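PDB 6IWF: ferric iron-binding protein HitA from Pseudomonas aeruginosa PAO1, which binds ferric iron and, as a bacterial solute-binding protein, probably delivers it in the periplasm to an iron transporter. Local coordinates for residues V56-E61 / T225-A230; D95-T100 / F247-E252; L7-H12 / I33-D38. One frame throughout, in Å; residues are numbered along the deposited sequence.

Interaction 1 of 3, residues V56-E61 / T225-A230; sequences VLYTEE and TVSGAA
Leu-57 and Thr-59 pair with Ala-230 and Gly-228 in an antiparallel strand contact inside the mixed sheet of a periplasmic binding protein fold. The axes of the short strand segments 56-59 and 225-230 approach to 4.7 Å. Four backbone hydrogen bonds close two hydrogen-bonded pairs. Leu-57 N gives to Ala-230 O and Ala-230 N returns to Leu-57 O. Thr-59 N reaches Gly-228 O at 2.9 Å, nearly straight at 170°. Gly-228 N answers to Thr-59 O. Between them Tyr-58 and Ala-229 form a non-hydrogen-bonded pair, CA to CA 4.4 Å.

In Tyr-58, CG is anti to the backbone N and beside the carbonyl carbon (chi1 -175°), and from there the ring turns its CD1 edge to the other strand. Tyr-58 CD1 lies 3.3 Å from Gly-228 O, which sits in the ring plane. Ala-229 CB comes to the same ring obliquely. Met-248 of helix 238-248 also packs on Tyr-58 and Ala-229. Ser-227 brings CB to 3.1 Å from Thr-59 O, while its OG bonds to Thr-100 OG1 on the next strand.

Beyond Thr-59 the chain leaves the strand. Thr-59 OG1 sits between its own N and carbonyl carbon (chi1 61°) and donates to Glu-61 O at 2.7 Å. One water joins the Glu-61 carboxylate to Thr-225, donating to Glu-61 OE2 at 2.8 Å and lying 2.8 Å from Thr-225 OG1.

The CB of Glu-60, an iron ligand of this protein, points away from strand 225-230. Glu-60 OE1 is hydrogen-bonded to Tyr-196 OH, of another iron ligand. No iron is bound in this chain. The chemistry implies a regular backbone pairing that ends beside the metal site, where the Thr-59 OG1 bond and bonds from Glu-60 N and Glu-61 N to the Asp-38 carboxylate hold the turn.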
ATOM      1  N   VAL A  56      -9.094  13.825   8.975  1.00  8.20           N
ATOM      2  CA  VAL A  56      -7.972  13.336   8.180  1.00  8.05           C
ATOM      3  C   VAL A  56      -8.254  11.882   7.835  1.00 10.22           C
ATOM      4  O   VAL A  56      -8.745  11.121   8.677  1.00 10.56           O
ATOM      5  CB  VAL A  56      -6.631  13.474   8.942  1.00  8.05           C
ATOM      6  CG1 VAL A  56      -5.485  12.814   8.178  1.00  9.64           C
ATOM      7  CG2 VAL A  56      -6.313  14.948   9.205  1.00  8.46           C
ATOM      8  N   LEU A  57      -7.975  11.506   6.588  1.00  5.49           N
ATOM      9  CA  LEU A  57      -8.047  10.121   6.144  1.00  7.90           C
ATOM     10  C   LEU A  57      -6.645   9.634   5.811  1.00  6.34           C
ATOM     11  O   LEU A  57      -5.892  10.329   5.128  1.00  7.99           O
ATOM     12  CB  LEU A  57      -8.952   9.983   4.926  1.00  7.05           C
ATOM     13  CG  LEU A  57      -8.992   8.605   4.246  1.00  8.59           C
ATOM     14  CD1 LEU A  57      -9.619   7.550   5.136  1.00 11.90           C
ATOM     15  CD2 LEU A  57      -9.724   8.706   2.914  1.00  9.63           C
ATOM     16  N   TYR A  58      -6.307   8.437   6.281  1.00  7.73           N
ATOM     17  CA  TYR A  58      -4.991   7.841   6.076  1.00  7.70           C
ATOM     18  C   TYR A  58      -5.230   6.451   5.518  1.00  7.29           C
ATOM     19  O   TYR A  58      -5.902   5.644   6.167  1.00 10.10           O
ATOM     20  CB  TYR A  58      -4.241   7.786   7.412  1.00  8.30           C
ATOM     21  CG  TYR A  58      -2.799   7.313   7.403  1.00  8.95           C
ATOM     22  CD1 TYR A  58      -2.041   7.253   6.239  1.00  7.49           C
ATOM     23  CD2 TYR A  58      -2.199   6.933   8.594  1.00  9.48           C
ATOM     24  CE1 TYR A  58      -0.700   6.826   6.283  1.00 12.61           C
ATOM     25  CE2 TYR A  58      -0.887   6.508   8.644  1.00  9.34           C
ATOM     26  CZ  TYR A  58      -0.148   6.453   7.502  1.00 10.66           C
ATOM     27  OH  TYR A  58       1.156   6.027   7.600  1.00 14.36           O
ATOM     28  N   THR A  59      -4.754   6.190   4.296  1.00  7.30           N
ATOM     29  CA  THR A  59      -5.043   4.926   3.630  1.00 10.19           C
ATOM     30  C   THR A  59      -3.767   4.161   3.293  1.00 10.02           C
ATOM     31  O   THR A  59      -2.700   4.743   3.062  1.00 10.43           O
ATOM     32  CB  THR A  59      -5.847   5.128   2.341  1.00 10.26           C
ATOM     33  OG1 THR A  59      -5.100   5.934   1.423  1.00 11.11           O
ATOM     34  CG2 THR A  59      -7.202   5.768   2.640  1.00 12.47           C
ATOM     35  N   GLU A  60      -3.914   2.838   3.235  1.00  9.38           N
ATOM     36  CA  GLU A  60      -2.838   1.959   2.790  1.00 11.96           C
ATOM     37  C   GLU A  60      -2.504   2.169   1.318  1.00 12.75           C
ATOM     38  O   GLU A  60      -1.345   2.023   0.913  1.00 14.28           O
ATOM     39  CB  GLU A  60      -3.241   0.505   3.019  1.00 17.84           C
ATOM     40  CG  GLU A  60      -2.473  -0.204   4.094  1.00 21.12           C
ATOM     41  CD  GLU A  60      -2.568  -1.701   3.943  1.00 22.00           C
ATOM     42  OE1 GLU A  60      -1.510  -2.341   3.791  1.00 36.40           O
ATOM     43  OE2 GLU A  60      -3.702  -2.226   3.957  1.00 24.27           O
ATOM     44  N   GLU A  61      -3.515   2.466   0.487  1.00 12.51           N
ATOM     45  CA  GLU A  61      -3.343   2.552  -0.955  1.00 13.74           C
ATOM     46  C   GLU A  61      -3.995   3.820  -1.486  1.00  8.99           C
ATOM     47  O   GLU A  61      -4.808   4.463  -0.812  1.00 10.19           O
ATOM     48  CB  GLU A  61      -3.943   1.336  -1.671  1.00 12.94           C
ATOM     49  CG  GLU A  61      -3.702   0.009  -0.964  1.00 19.72           C
ATOM     50  CD  GLU A  61      -2.275  -0.500  -1.093  1.00 20.67           C
ATOM     51  OE1 GLU A  61      -1.973  -1.544  -0.457  1.00 24.73           O
ATOM     52  OE2 GLU A  61      -1.458   0.121  -1.819  1.00 22.85           O
ATOM     53  N   THR A 225       3.855   1.093  -4.933  1.00  3.23           N
ATOM     54  CA  THR A 225       2.620   1.819  -4.655  1.00  4.65           C
ATOM     55  C   THR A 225       2.798   2.697  -3.420  1.00  5.97           C
ATOM     56  O   THR A 225       3.732   2.524  -2.636  1.00  5.71           O
ATOM     57  CB  THR A 225       1.425   0.871  -4.434  1.00  8.28           C
ATOM     58  OG1 THR A 225       1.689  -0.003  -3.335  1.00  8.51           O
ATOM     59  CG2 THR A 225       1.167   0.026  -5.687  1.00  9.15           C
ATOM     60  N   VAL A 226       1.889   3.652  -3.232  1.00  9.19           N
ATOM     61  CA  VAL A 226       2.029   4.615  -2.140  1.00  6.84           C
ATOM     62  C   VAL A 226       0.819   4.543  -1.215  1.00 12.33           C
ATOM     63  O   VAL A 226      -0.312   4.311  -1.664  1.00 15.20           O
ATOM     64  CB  VAL A 226       2.230   6.054  -2.662  1.00 16.15           C
ATOM     65  CG1 VAL A 226       3.293   6.098  -3.773  1.00 15.84           C
ATOM     66  CG2 VAL A 226       0.935   6.634  -3.160  1.00 16.17           C
ATOM     67  N   SER A 227       1.066   4.711   0.079  1.00  6.56           N
ATOM     68  CA  SER A 227       0.020   5.040   1.031  1.00  7.12           C
ATOM     69  C   SER A 227      -0.113   6.554   1.076  1.00  6.87           C
ATOM     70  O   SER A 227       0.832   7.282   0.789  1.00  9.99           O
ATOM     71  CB  SER A 227       0.337   4.525   2.432  1.00 12.41           C
ATOM     72  OG  SER A 227       1.368   5.296   3.018  1.00 19.94           O
ATOM     73  N   GLY A 228      -1.291   7.028   1.464  1.00  8.21           N
ATOM     74  CA  GLY A 228      -1.501   8.460   1.391  1.00  8.15           C
ATOM     75  C   GLY A 228      -2.416   8.992   2.470  1.00  6.09           C
ATOM     76  O   GLY A 228      -3.017   8.254   3.252  1.00  7.88           O
ATOM     77  N   ALA A 229      -2.514  10.317   2.494  1.00  6.68           N
ATOM     78  CA  ALA A 229      -3.332  10.972   3.495  1.00  5.95           C
ATOM     79  C   ALA A 229      -3.961  12.222   2.908  1.00  4.57           C
ATOM     80  O   ALA A 229      -3.489  12.782   1.918  1.00  5.58           O
ATOM     81  CB  ALA A 229      -2.530  11.346   4.743  1.00  6.11           C
ATOM     82  N   ALA A 230      -5.027  12.666   3.556  1.00  6.01           N
ATOM     83  CA  ALA A 230      -5.794  13.789   3.039  1.00  5.77           C
ATOM     84  C   ALA A 230      -6.576  14.419   4.176  1.00  4.21           C
ATOM     85  O   ALA A 230      -6.898  13.760   5.163  1.00  5.60           O
ATOM     86  CB  ALA A 230      -6.752  13.349   1.919  1.00  5.82           C
TER
HETATM   87  O   HOH W   1       0.144  -2.153  -2.411  1.00 20.67           O

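Interaction 2 of 3, residues D95-T100 / F247-E252; sequences DWIGIT and FMLSEE
Leu-249 meets Ile-97 tip to tip where the turn after helix 238-248 packs on strand 97-108 of the binding protein's mixed sheet. This is a buried, mainly apolar contact between the end of that helix with its turn and the strand, with no hydrogen bond across it. The tips come close: Ile-97 CD1 is 3.5 Å from Leu-249 CD1, tighter than usual for two carbons. Ile-97 has CG1 anti to its backbone N (chi1 -166°), which turns that branch to the leucine. The same leucine methyl also touches Ile-97 CG1 and CG2.

Ile-99 approaches differently. Its side chain crosses Leu-249 at a slant and presents CD1 to Leu-249 CG at 3.9 Å. It crosses Met-248 at about a right angle. There Ile-99 CD1 touches Met-248 CB at 4.1 Å, and Ile-99 CG1 touches Met-248 CE at 4.1 Å. The methionine chain is bent at chi3 (76°), and this brings CE round to the isoleucine. Ala-229 of the neighbouring strand packs on both Ile-99 and Met-248. Val-85 packs on both Ile-97 and Leu-249.

The turn is also held from within. Phe-247 O accepts from both Ser-250 N and Ser-250 OG, and Ser-250 OG caps helix 251-258 by bonding Gly-253 N. At the strand, Leu-249 CD2 lies 3.6 Å from Gly-98 O, a buried carbonyl oxygen with no hydrogen-bond partner in the model.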
ATOM      1  N   ASP A  95      -4.857  17.480  -3.463  1.00  9.55           N
ATOM      2  CA  ASP A  95      -5.758  17.257  -2.337  1.00  9.18           C
ATOM      3  C   ASP A  95      -5.556  15.900  -1.682  1.00  7.22           C
ATOM      4  O   ASP A  95      -6.397  15.469  -0.898  1.00  7.91           O
ATOM      5  CB  ASP A  95      -7.225  17.427  -2.756  1.00 11.97           C
ATOM      6  CG  ASP A  95      -7.541  16.767  -4.076  1.00 14.53           C
ATOM      7  OD1 ASP A  95      -6.682  16.030  -4.612  1.00 15.30           O
ATOM      8  OD2 ASP A  95      -8.666  16.995  -4.584  1.00 15.89           O
ATOM      9  N   TRP A  96      -4.477  15.203  -2.005  1.00  7.74           N
ATOM     10  CA  TRP A  96      -4.003  14.130  -1.146  1.00  6.77           C
ATOM     11  C   TRP A  96      -2.510  14.022  -1.382  1.00  4.25           C
ATOM     12  O   TRP A  96      -1.989  14.546  -2.367  1.00  7.00           O
ATOM     13  CB  TRP A  96      -4.738  12.803  -1.405  1.00  7.05           C
ATOM     14  CG  TRP A  96      -4.579  12.233  -2.770  1.00  6.54           C
ATOM     15  CD1 TRP A  96      -5.429  12.387  -3.826  1.00  7.14           C
ATOM     16  CD2 TRP A  96      -3.512  11.388  -3.232  1.00  8.89           C
ATOM     17  NE1 TRP A  96      -4.953  11.701  -4.920  1.00  8.29           N
ATOM     18  CE2 TRP A  96      -3.780  11.079  -4.583  1.00 10.52           C
ATOM     19  CE3 TRP A  96      -2.351  10.881  -2.637  1.00  8.85           C
ATOM     20  CZ2 TRP A  96      -2.922  10.282  -5.359  1.00  9.75           C
ATOM     21  CZ3 TRP A  96      -1.500  10.082  -3.408  1.00 12.11           C
ATOM     22  CH2 TRP A  96      -1.797   9.790  -4.750  1.00 11.24           C
ATOM     23  N   ILE A  97      -1.816  13.362  -0.466  1.00  4.94           N
ATOM     24  CA  ILE A  97      -0.359  13.346  -0.521  1.00  5.53           C
ATOM     25  C   ILE A  97       0.154  11.988  -0.072  1.00  5.76           C
ATOM     26  O   ILE A  97      -0.366  11.391   0.874  1.00  5.38           O
ATOM     27  CB  ILE A  97       0.253  14.483   0.327  1.00  7.89           C
ATOM     28  CG1 ILE A  97       1.727  14.661  -0.023  1.00  9.09           C
ATOM     29  CG2 ILE A  97       0.019  14.265   1.824  1.00  5.81           C
ATOM     30  CD1 ILE A  97       2.257  16.054   0.358  1.00  9.71           C
ATOM     31  N   GLY A  98       1.173  11.499  -0.771  1.00  5.53           N
ATOM     32  CA  GLY A  98       1.775  10.229  -0.400  1.00  6.58           C
ATOM     33  C   GLY A  98       2.578  10.368   0.881  1.00  8.08           C
ATOM     34  O   GLY A  98       3.192  11.404   1.144  1.00  9.67           O
ATOM     35  N   ILE A  99       2.545   9.316   1.696  1.00  5.95           N
ATOM     36  CA  ILE A  99       3.213   9.285   2.993  1.00  5.78           C
ATOM     37  C   ILE A  99       4.364   8.292   2.996  1.00  7.79           C
ATOM     38  O   ILE A  99       5.472   8.620   3.421  1.00  8.15           O
ATOM     39  CB  ILE A  99       2.216   8.972   4.129  1.00  7.21           C
ATOM     40  CG1 ILE A  99       1.044   9.961   4.125  1.00  6.65           C
ATOM     41  CG2 ILE A  99       2.925   8.977   5.466  1.00 10.05           C
ATOM     42  CD1 ILE A  99       1.469  11.422   4.219  1.00  8.01           C
ATOM     43  N   THR A 100       4.107   7.056   2.556  1.00  7.54           N
ATOM     44  CA  THR A 100       5.154   6.059   2.372  1.00  4.78           C
ATOM     45  C   THR A 100       4.910   5.338   1.059  1.00  7.34           C
ATOM     46  O   THR A 100       3.817   5.389   0.497  1.00  5.76           O
ATOM     47  CB  THR A 100       5.202   5.007   3.489  1.00  9.29           C
ATOM     48  OG1 THR A 100       4.002   4.224   3.458  1.00  9.56           O
ATOM     49  CG2 THR A 100       5.386   5.655   4.879  1.00 12.49           C
ATOM     50  N   PHE A 247       2.533  17.185   9.568  1.00  9.44           N
ATOM     51  CA  PHE A 247       3.376  16.506  10.545  1.00 11.29           C
ATOM     52  C   PHE A 247       3.671  15.070  10.121  1.00 12.76           C
ATOM     53  O   PHE A 247       4.743  14.537  10.436  1.00 11.74           O
ATOM     54  CB  PHE A 247       2.720  16.566  11.927  1.00 15.48           C
ATOM     55  CG  PHE A 247       3.478  15.846  12.992  1.00 15.82           C
ATOM     56  CD1 PHE A 247       4.573  16.439  13.600  1.00 17.82           C
ATOM     57  CD2 PHE A 247       3.098  14.574  13.387  1.00 11.73           C
ATOM     58  CE1 PHE A 247       5.280  15.768  14.576  1.00 19.01           C
ATOM     59  CE2 PHE A 247       3.799  13.901  14.367  1.00 19.26           C
ATOM     60  CZ  PHE A 247       4.893  14.511  14.968  1.00 21.04           C
ATOM     61  N   MET A 248       2.765  14.444   9.366  1.00 11.34           N
ATOM     62  CA  MET A 248       3.039  13.095   8.880  1.00  7.54           C
ATOM     63  C   MET A 248       4.261  13.064   7.976  1.00 10.42           C
ATOM     64  O   MET A 248       4.905  12.018   7.849  1.00 12.18           O
ATOM     65  CB  MET A 248       1.820  12.545   8.134  1.00  7.23           C
ATOM     66  CG  MET A 248       0.563  12.481   8.980  1.00 10.25           C
ATOM     67  SD  MET A 248      -0.795  11.825   7.978  1.00  9.00           S
ATOM     68  CE  MET A 248      -0.348  10.083   7.983  1.00 11.02           C
ATOM     69  N   LEU A 249       4.575  14.185   7.328  1.00 10.66           N
ATOM     70  CA  LEU A 249       5.701  14.302   6.412  1.00  8.78           C
ATOM     71  C   LEU A 249       6.860  15.087   7.016  1.00 13.70           C
ATOM     72  O   LEU A 249       7.823  15.393   6.306  1.00 14.51           O
ATOM     73  CB  LEU A 249       5.261  14.957   5.110  1.00 11.94           C
ATOM     74  CG  LEU A 249       4.455  13.982   4.262  1.00 12.79           C
ATOM     75  CD1 LEU A 249       3.596  14.759   3.288  1.00 11.84           C
ATOM     76  CD2 LEU A 249       5.398  13.022   3.537  1.00  9.48           C
ATOM     77  N   SER A 250       6.775  15.438   8.293  1.00 13.08           N
ATOM     78  CA  SER A 250       7.957  15.944   8.980  1.00 16.99           C
ATOM     79  C   SER A 250       8.945  14.806   9.237  1.00 14.77           C
ATOM     80  O   SER A 250       8.602  13.623   9.181  1.00 11.83           O
ATOM     81  CB  SER A 250       7.574  16.611  10.303  1.00 13.95           C
ATOM     82  OG  SER A 250       7.111  15.666  11.252  1.00 12.37           O
ATOM     83  N   GLU A 251      10.195  15.177   9.527  1.00 20.69           N
ATOM     84  CA  GLU A 251      11.180  14.163   9.891  1.00 19.76           C
ATOM     85  C   GLU A 251      10.703  13.327  11.076  1.00 16.24           C
ATOM     86  O   GLU A 251      10.834  12.098  11.073  1.00 16.46           O
ATOM     87  CB  GLU A 251      12.528  14.821  10.200  1.00 21.89           C
ATOM     88  CG  GLU A 251      13.721  14.017   9.714  1.00 34.02           C
ATOM     89  CD  GLU A 251      14.983  14.300  10.511  1.00 43.91           C
ATOM     90  OE1 GLU A 251      15.601  13.331  11.007  1.00 44.83           O
ATOM     91  OE2 GLU A 251      15.358  15.489  10.637  1.00 49.97           O
ATOM     92  N   GLU A 252      10.131  13.973  12.094  1.00 15.67           N
ATOM     93  CA  GLU A 252       9.665  13.242  13.265  1.00 17.23           C
ATOM     94  C   GLU A 252       8.477  12.342  12.931  1.00 16.10           C
ATOM     95  O   GLU A 252       8.396  11.207  13.414  1.00 15.04           O
ATOM     96  CB  GLU A 252       9.301  14.231  14.372  1.00 20.80           C
ATOM     97  CG  GLU A 252       8.728  13.595  15.615  1.00 26.65           C
ATOM     98  CD  GLU A 252       8.271  14.628  16.637  1.00 29.15           C
ATOM     99  OE1 GLU A 252       8.518  15.834  16.417  1.00 37.36           O
ATOM    100  OE2 GLU A 252       7.663  14.230  17.650  1.00 32.67           O
TER

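Interaction 3 of 3, residues L7-H12 / I33-D38; sequences LYNGQH and IRKGGD
Leu-7 O and Asn-9 N pair with the backbone N and O of Arg-34, and so join the parallel strands of a beta-alpha-beta unit, strand 4-9, helix 13-27 and strand 30-35. Arg-34 N gives to Leu-7 O at 2.8 Å. Asn-9 N gives to Arg-34 O at 171°.

Asn-9 O takes two donors from opposite faces of its carbonyl plane. Gly-36 N lies 3.3 Å from Asn-9 O, above the carbonyl plane, and Lys-35 NZ comes from the other face. In Lys-35, chi2 (73°) places CD beside Asn-9, and the bend at chi4 puts NZ between the carbonyls of Asn-9 and Gln-11. Lys-35 NZ gives to Gln-11 O at 2.9 Å, and weakly to Gly-36 O. One ammonium group thus holds carbonyls from both segments.

The Asn-9 amide serves the following loop. Asn-9 ND2 gives to His-12 O at 3.2 Å, and OD1 takes a weak bond from Gln-11 N. Gln-11 OE1 accepts from His-12 N. These bonds grip the backbone N and O of His-12, an iron ligand, and probably help to position it.

On the face that bears Tyr-8 and Arg-34, Arg-34 CB packs 3.6 Å from Tyr-8 CD1, and CD lies over the ring. Their polar ends bond Glu-48 and Gln-44 respectively. Asp-38 directs its carboxylate to the backbone N of Glu-60 and Glu-61. Water 2 donates to Gly-10 O and accepts from Asp-38 N, at 3.0 Å each.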
ATOM      1  N   LEU A   7      -9.180  10.840  13.136  1.00 11.06           N
ATOM      2  CA  LEU A   7      -8.395  10.212  12.085  1.00 12.20           C
ATOM      3  C   LEU A   7      -9.101   8.937  11.656  1.00 11.10           C
ATOM      4  O   LEU A   7      -9.281   8.028  12.469  1.00 12.21           O
ATOM      5  CB  LEU A   7      -6.978   9.890  12.565  1.00 11.20           C
ATOM      6  CG  LEU A   7      -6.116   9.054  11.608  1.00 11.18           C
ATOM      7  CD1 LEU A   7      -5.866   9.863  10.330  1.00 10.84           C
ATOM      8  CD2 LEU A   7      -4.792   8.626  12.262  1.00  9.93           C
ATOM      9  N   TYR A   8      -9.495   8.873  10.388  1.00 10.60           N
ATOM     10  CA  TYR A   8      -9.961   7.630   9.779  1.00 11.52           C
ATOM     11  C   TYR A   8      -8.730   6.897   9.267  1.00 10.22           C
ATOM     12  O   TYR A   8      -8.095   7.348   8.307  1.00 10.18           O
ATOM     13  CB  TYR A   8     -10.944   7.910   8.640  1.00 10.12           C
ATOM     14  CG  TYR A   8     -12.377   8.148   9.086  1.00 10.96           C
ATOM     15  CD1 TYR A   8     -12.666   8.577  10.379  1.00 13.42           C
ATOM     16  CD2 TYR A   8     -13.437   7.947   8.211  1.00 16.06           C
ATOM     17  CE1 TYR A   8     -13.969   8.798  10.783  1.00 13.44           C
ATOM     18  CE2 TYR A   8     -14.752   8.167   8.614  1.00 15.26           C
ATOM     19  CZ  TYR A   8     -15.004   8.597   9.897  1.00 19.67           C
ATOM     20  OH  TYR A   8     -16.297   8.821  10.307  1.00 23.13           O
ATOM     21  N   ASN A   9      -8.380   5.766   9.903  1.00  8.95           N
ATOM     22  CA  ASN A   9      -7.110   5.093   9.634  1.00  9.99           C
ATOM     23  C   ASN A   9      -7.348   3.768   8.922  1.00 11.54           C
ATOM     24  O   ASN A   9      -7.730   2.772   9.551  1.00 11.63           O
ATOM     25  CB  ASN A   9      -6.299   4.855  10.909  1.00 11.58           C
ATOM     26  CG  ASN A   9      -5.019   4.103  10.619  1.00 13.44           C
ATOM     27  OD1 ASN A   9      -4.428   4.284   9.558  1.00 13.28           O
ATOM     28  ND2 ASN A   9      -4.604   3.221  11.537  1.00 12.76           N
ATOM     29  N   GLY A  10      -7.081   3.767   7.614  1.00  9.57           N
ATOM     30  CA  GLY A  10      -7.010   2.567   6.802  1.00 13.52           C
ATOM     31  C   GLY A  10      -5.648   1.913   6.757  1.00 16.04           C
ATOM     32  O   GLY A  10      -5.531   0.786   6.265  1.00 18.01           O
ATOM     33  N   GLN A  11      -4.610   2.592   7.242  1.00  9.90           N
ATOM     34  CA  GLN A  11      -3.301   1.971   7.384  1.00 10.16           C
ATOM     35  C   GLN A  11      -3.306   1.035   8.591  1.00 10.37           C
ATOM     36  O   GLN A  11      -4.291   0.926   9.318  1.00 12.56           O
ATOM     37  CB  GLN A  11      -2.201   3.019   7.537  1.00 12.58           C
ATOM     38  CG  GLN A  11      -1.276   3.153   6.342  1.00 21.12           C
ATOM     39  CD  GLN A  11      -0.311   1.986   6.199  1.00 16.32           C
ATOM     40  OE1 GLN A  11      -0.532   0.901   6.740  1.00 21.25           O
ATOM     41  NE2 GLN A  11       0.760   2.206   5.464  1.00 17.95           N
ATOM     42  N   HIS A  12      -2.184   0.361   8.807  1.00 12.68           N
ATOM     43  CA  HIS A  12      -2.094  -0.612   9.891  1.00 14.82           C
ATOM     44  C   HIS A  12      -2.358   0.055  11.238  1.00 13.56           C
ATOM     45  O   HIS A  12      -2.049   1.232  11.448  1.00 14.43           O
ATOM     46  CB  HIS A  12      -0.719  -1.280   9.862  1.00 18.00           C
ATOM     47  CG  HIS A  12      -0.596  -2.334   8.805  1.00 26.55           C
ATOM     48  ND1 HIS A  12      -1.688  -2.997   8.287  1.00 37.82           N
ATOM     49  CD2 HIS A  12       0.486  -2.839   8.166  1.00 34.34           C
ATOM     50  CE1 HIS A  12      -1.285  -3.869   7.378  1.00 29.61           C
ATOM     51  NE2 HIS A  12       0.029  -3.789   7.282  1.00 39.56           N
ATOM     52  N   ILE A  33      -9.096   7.890  16.820  1.00 15.94           N
ATOM     53  CA  ILE A  33      -8.849   7.051  15.639  1.00 16.89           C
ATOM     54  C   ILE A  33     -10.046   6.146  15.381  1.00 22.25           C
ATOM     55  O   ILE A  33     -10.424   5.336  16.238  1.00 21.48           O
ATOM     56  CB  ILE A  33      -7.572   6.207  15.769  1.00 20.33           C
ATOM     57  CG1 ILE A  33      -6.356   7.103  15.996  1.00 19.05           C
ATOM     58  CG2 ILE A  33      -7.379   5.335  14.504  1.00 14.19           C
ATOM     59  CD1 ILE A  33      -5.048   6.346  16.046  1.00 20.54           C
ATOM     60  N   ARG A  34     -10.612   6.260  14.181  1.00 15.45           N
ATOM     61  CA  ARG A  34     -11.617   5.332  13.674  1.00 15.44           C
ATOM     62  C   ARG A  34     -10.901   4.353  12.750  1.00 19.94           C
ATOM     63  O   ARG A  34     -10.413   4.737  11.682  1.00 14.70           O
ATOM     64  CB  ARG A  34     -12.729   6.087  12.950  1.00 16.84           C
ATOM     65  CG  ARG A  34     -14.046   5.322  12.840  1.00 24.01           C
ATOM     66  CD  ARG A  34     -14.090   4.474  11.588  1.00 25.66           C
ATOM     67  NE  ARG A  34     -15.448   4.031  11.272  1.00 32.34           N
ATOM     68  CZ  ARG A  34     -15.973   2.884  11.694  1.00 37.11           C
ATOM     69  NH1 ARG A  34     -17.217   2.556  11.359  1.00 32.98           N
ATOM     70  NH2 ARG A  34     -15.255   2.066  12.453  1.00 37.16           N
ATOM     71  N   LYS A  35     -10.802   3.097  13.173  1.00 20.89           N
ATOM     72  CA  LYS A  35     -10.072   2.093  12.419  1.00 16.92           C
ATOM     73  C   LYS A  35     -10.999   1.397  11.434  1.00 16.94           C
ATOM     74  O   LYS A  35     -12.138   1.063  11.767  1.00 18.83           O
ATOM     75  CB  LYS A  35      -9.452   1.064  13.367  1.00 20.69           C
ATOM     76  CG  LYS A  35      -8.600   0.044  12.662  1.00 19.40           C
ATOM     77  CD  LYS A  35      -7.283   0.645  12.183  1.00 16.60           C
ATOM     78  CE  LYS A  35      -6.519  -0.337  11.317  1.00 19.74           C
ATOM     79  NZ  LYS A  35      -6.914  -0.259   9.877  1.00 17.09           N
ATOM     80  N   GLY A  36     -10.510   1.194  10.216  1.00 14.96           N
ATOM     81  CA  GLY A  36     -11.291   0.477   9.222  1.00 16.35           C
ATOM     82  C   GLY A  36     -10.426   0.129   8.033  1.00 13.10           C
ATOM     83  O   GLY A  36      -9.244   0.477   7.969  1.00 14.73           O
ATOM     84  N   GLY A  37     -11.023  -0.593   7.088  1.00 16.65           N
ATOM     85  CA  GLY A  37     -10.368  -0.796   5.814  1.00 13.05           C
ATOM     86  C   GLY A  37     -10.522   0.429   4.929  1.00 12.57           C
ATOM     87  O   GLY A  37     -11.481   1.189   5.055  1.00 13.94           O
ATOM     88  N   ASP A  38      -9.541   0.616   4.040  1.00 13.25           N
ATOM     89  CA  ASP A  38      -9.537   1.700   3.055  1.00 14.91           C
ATOM     90  C   ASP A  38     -10.911   1.938   2.436  1.00 16.13           C
ATOM     91  O   ASP A  38     -11.488   3.026   2.551  1.00 16.00           O
ATOM     92  CB  ASP A  38      -8.540   1.373   1.936  1.00 14.49           C
ATOM     93  CG  ASP A  38      -7.097   1.711   2.291  1.00 16.02           C
ATOM     94  OD1 ASP A  38      -6.824   2.152   3.438  1.00 17.48           O
ATOM     95  OD2 ASP A  38      -6.231   1.509   1.402  1.00 16.87           O
TER
HETATM   96  O   HOH W   2      -6.987  -0.931   4.346  1.00 17.49           O

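All three contacts reach the same mixed sheet. Interaction 1 lies between the others, its centre 9 Å from interaction 2 and 10 Å from interaction 3. The last two are 16 Å apart, centre to centre. The strands run 30-35, 4-9, 56-59, 224-231, 97-108 across the sheet. Helix 238-248 follows strand 224-231 in the chain. Interaction 3 closes before the others open, while the segments of interactions 1 and 2 alternate. The chain therefore returns from residues far along the sequence to complete one sheet. Interactions 1 and 3 bring Glu-60 and His-12 to the loops after the C-terminal ends of strands 56-59 and 4-9, where Tyr-196 meets both; interaction 2 packs a helix end against the sheet.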